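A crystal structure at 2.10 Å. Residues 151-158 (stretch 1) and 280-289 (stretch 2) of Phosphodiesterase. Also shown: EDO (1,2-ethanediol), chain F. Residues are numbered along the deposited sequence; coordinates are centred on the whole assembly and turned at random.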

# COMPACT_ATOMS: atom_id res chain seq x y z
N ASN A 151 -19.34 11.18 -22.25
CA ASN A 151 -19.61 12.58 -21.94
C ASN A 151 -19.00 13.02 -20.62
O ASN A 151 -19.44 14.01 -20.03
N GLY A 152 -17.98 12.30 -20.13
CA GLY A 152 -17.34 12.69 -18.90
C GLY A 152 -18.13 12.40 -17.64
O GLY A 152 -17.82 12.96 -16.59
N LEU A 153 -19.14 11.53 -17.73
CA LEU A 153 -19.95 11.15 -16.58
C LEU A 153 -19.87 9.65 -16.38
O LEU A 153 -19.78 8.88 -17.35
N THR A 154 -19.90 9.22 -15.13
CA THR A 154 -19.71 7.82 -14.79
C THR A 154 -21.03 7.05 -14.84
O THR A 154 -22.12 7.62 -14.99
N ASN A 155 -20.92 5.73 -14.70
CA ASN A 155 -22.11 4.87 -14.71
C ASN A 155 -23.03 5.19 -13.53
O ASN A 155 -24.26 5.12 -13.66
N ALA A 156 -22.45 5.53 -12.38
CA ALA A 156 -23.25 5.85 -11.21
C ALA A 156 -24.15 7.06 -11.47
O ALA A 156 -25.28 7.11 -10.98
N PHE A 157 -23.66 8.03 -12.24
CA PHE A 157 -24.49 9.18 -12.58
C PHE A 157 -25.71 8.76 -13.39
O PHE A 157 -26.83 9.21 -13.12
N HIS A 158 -25.51 7.90 -14.39
CA HIS A 158 -26.62 7.46 -15.21
C HIS A 158 -27.65 6.70 -14.39
O HIS A 158 -28.86 6.93 -14.53
N LYS A 280 -10.76 16.92 -13.58
CA LYS A 280 -11.66 17.95 -14.10
C LYS A 280 -13.02 17.36 -14.46
O LYS A 280 -14.06 17.99 -14.22
N GLU A 281 -13.04 16.15 -15.03
CA GLU A 281 -14.31 15.48 -15.29
C GLU A 281 -15.03 15.15 -13.99
O GLU A 281 -16.25 15.33 -13.89
N PHE A 282 -14.29 14.66 -12.99
CA PHE A 282 -14.91 14.37 -11.70
C PHE A 282 -15.54 15.62 -11.10
O PHE A 282 -16.66 15.57 -10.58
N ASN A 283 -14.85 16.76 -11.17
CA ASN A 283 -15.38 17.99 -10.60
C ASN A 283 -16.61 18.47 -11.36
O ASN A 283 -17.57 18.96 -10.74
N ASN A 284 -16.61 18.33 -12.69
CA ASN A 284 -17.79 18.71 -13.47
C ASN A 284 -18.99 17.83 -13.14
O ASN A 284 -20.13 18.32 -13.15
N GLN A 285 -18.76 16.55 -12.85
CA GLN A 285 -19.88 15.66 -12.54
C GLN A 285 -20.51 16.02 -11.20
O GLN A 285 -21.74 16.08 -11.07
N VAL A 286 -19.67 16.25 -10.18
CA VAL A 286 -20.18 16.65 -8.86
C VAL A 286 -20.97 17.94 -8.97
O VAL A 286 -22.01 18.11 -8.32
N GLU A 287 -20.50 18.87 -9.80
CA GLU A 287 -21.23 20.12 -10.02
C GLU A 287 -22.57 19.86 -10.69
O GLU A 287 -23.58 20.47 -10.34
N LEU A 288 -22.61 18.93 -11.66
CA LEU A 288 -23.87 18.58 -12.30
C LEU A 288 -24.78 17.80 -11.35
O LEU A 288 -26.00 17.96 -11.40
N GLU A 289 -24.20 16.97 -10.48
CA GLU A 289 -25.02 16.17 -9.58
C GLU A 289 -25.68 17.03 -8.51
O GLU A 289 -26.81 16.76 -8.09

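This is a small, mixed contact in which one face of a helix, of which 280-289 is a part, receives a loop and the first turn of another helix, with a buried glutamine as its polar centre and a short apolar patch beside it. The two stretches together bury 390 Å².

Gln-285 gives up the most surface. Its CA-to-CB bond points toward stretch 1, and an extended chain (chi1 t, chi2 t) carries the amide to the loop, where Thr-154 N donates a hydrogen bond to Gln-285 OE1 at 3.0 Å. The other half of the amide is tied down within its own helix: Gln-285 NE2 donates to Glu-289 OE2 at 2.7 Å, one turn on. The rule is a glutamine amide that reads a loop N-H while its own helix holds its NE2. With both ends engaged, the amide has a defined orientation, and Thr-154 (chi1 t) lays its methyl against it, CG2 to Gln-285 NE2 at 3.2 Å.

Gly-152 meets Glu-281 (chi1 m, chi2 t) closely, Gly-152 CA to Glu-281 OE1 at 3.5 Å. Its positive phi favours glycine, and an ideal CB would lie only 3.6 Å from Glu-281 CD. Two waters finish the polar side: one donates to Gly-152 O and Gln-285 OE1, both at 2.9 Å, the other to Gly-152 O at 2.7 Å and Glu-281 O at 2.8 Å.

The apolar patch centres on Leu-288 (chi1 t, chi2 p), whose CD2 lies 3.6 Å from Phe-157 CZ and 3.9 Å from Leu-153 CD1. The CA-to-CB bond of Phe-157 (chi1 t) points toward the helix, and Phe-157 CD1 lies 3.7 Å from Glu-289 CG, which sits at the ring edge. The CA-to-CB bond of Leu-153 (chi1 m, chi2 t) points sideways, yet its CD2 reaches Gln-285 CB at 3.7 Å.

A 1,2-ethanediol, probably from the crystallisation liquor, hydrogen-bonds to the loop: its O1 accepts from Asn-151 N at 2.9 Å and donates to Leu-153 O at 2.8 Å.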

# COMPACT_ATOMS: atom_id res chain seq x y z
CB ASN A 151 -21.12 12.86 -21.93
CG ASN A 151 -21.71 12.91 -23.32
OD1 ASN A 151 -21.18 13.58 -24.21
ND2 ASN A 151 -22.82 12.21 -23.52
CB LEU A 153 -21.40 11.59 -16.76
CG LEU A 153 -21.60 13.09 -16.99
CD1 LEU A 153 -22.99 13.39 -17.51
CD2 LEU A 153 -21.33 13.87 -15.70
CB THR A 154 -19.07 7.69 -13.40
OG1 THR A 154 -18.62 6.35 -13.20
CG2 THR A 154 -20.08 8.04 -12.32
CB ASN A 155 -21.70 3.40 -14.66
CG ASN A 155 -21.40 2.84 -16.04
OD1 ASN A 155 -21.97 3.28 -17.04
ND2 ASN A 155 -20.52 1.85 -16.09
CB ALA A 156 -22.35 6.11 -10.00
CB PHE A 157 -23.67 10.22 -13.36
CG PHE A 157 -24.51 11.34 -13.91
CD1 PHE A 157 -24.80 12.45 -13.14
CD2 PHE A 157 -25.04 11.27 -15.19
CE1 PHE A 157 -25.58 13.47 -13.64
CE2 PHE A 157 -25.82 12.28 -15.69
CZ PHE A 157 -26.10 13.39 -14.92
CB HIS A 158 -26.12 6.59 -16.37
CG HIS A 158 -25.49 7.39 -17.47
ND1 HIS A 158 -26.23 8.01 -18.46
CD2 HIS A 158 -24.19 7.68 -17.73
CE1 HIS A 158 -25.41 8.64 -19.28
NE2 HIS A 158 -24.17 8.45 -18.87
CB LYS A 280 -11.03 18.63 -15.31
CG LYS A 280 -11.74 19.91 -15.73
CD LYS A 280 -11.10 20.52 -16.97
CE LYS A 280 -10.79 21.99 -16.77
NZ LYS A 280 -10.46 22.67 -18.05
CB GLU A 281 -14.07 14.22 -16.12
CG GLU A 281 -13.54 14.49 -17.51
CD GLU A 281 -13.58 13.26 -18.40
OE1 GLU A 281 -14.05 12.20 -17.93
OE2 GLU A 281 -13.14 13.36 -19.56
CB PHE A 282 -13.87 13.79 -10.74
CG PHE A 282 -13.44 12.38 -11.06
CD1 PHE A 282 -14.05 11.67 -12.08
CD2 PHE A 282 -12.43 11.77 -10.34
CE1 PHE A 282 -13.65 10.38 -12.38
CE2 PHE A 282 -12.03 10.48 -10.62
CZ PHE A 282 -12.65 9.78 -11.65
CB ASN A 283 -14.30 19.08 -10.60
CG ASN A 283 -13.10 18.71 -9.76
OD1 ASN A 283 -13.19 17.87 -8.86
ND2 ASN A 283 -11.97 19.35 -10.03
CB ASN A 284 -17.47 18.64 -14.96
CG ASN A 284 -16.58 19.78 -15.42
OD1 ASN A 284 -16.52 20.83 -14.79
ND2 ASN A 284 -15.87 19.57 -16.53
CB GLN A 285 -19.42 14.20 -12.54
CG GLN A 285 -20.52 13.24 -12.11
CD GLN A 285 -20.11 11.78 -12.19
OE1 GLN A 285 -19.42 11.37 -13.13
NE2 GLN A 285 -20.54 11.00 -11.21
CB VAL A 286 -19.01 16.78 -7.87
CG1 VAL A 286 -19.39 17.64 -6.67
CG2 VAL A 286 -18.55 15.41 -7.41
CB GLU A 287 -20.37 21.07 -10.85
CG GLU A 287 -21.12 22.02 -11.76
CD GLU A 287 -20.19 22.83 -12.64
OE1 GLU A 287 -19.14 23.29 -12.14
OE2 GLU A 287 -20.50 23.01 -13.84
CB LEU A 288 -23.61 17.77 -13.57
CG LEU A 288 -24.84 17.33 -14.37
CD1 LEU A 288 -25.63 18.54 -14.85
CD2 LEU A 288 -24.44 16.47 -15.56
CB GLU A 289 -24.17 15.07 -8.94
CG GLU A 289 -23.95 13.86 -9.84
CD GLU A 289 -22.84 12.93 -9.35
OE1 GLU A 289 -22.04 13.35 -8.49
OE2 GLU A 289 -22.77 11.79 -9.84
C1 EDO F . -21.49 9.99 -19.90
O1 EDO F . -20.14 9.53 -20.01
C2 EDO F . -22.27 9.67 -21.17
O2 EDO F . -23.52 10.36 -21.14
O HOH W 1 -16.77 11.89 -14.09
O HOH W 2 -17.95 15.63 -16.04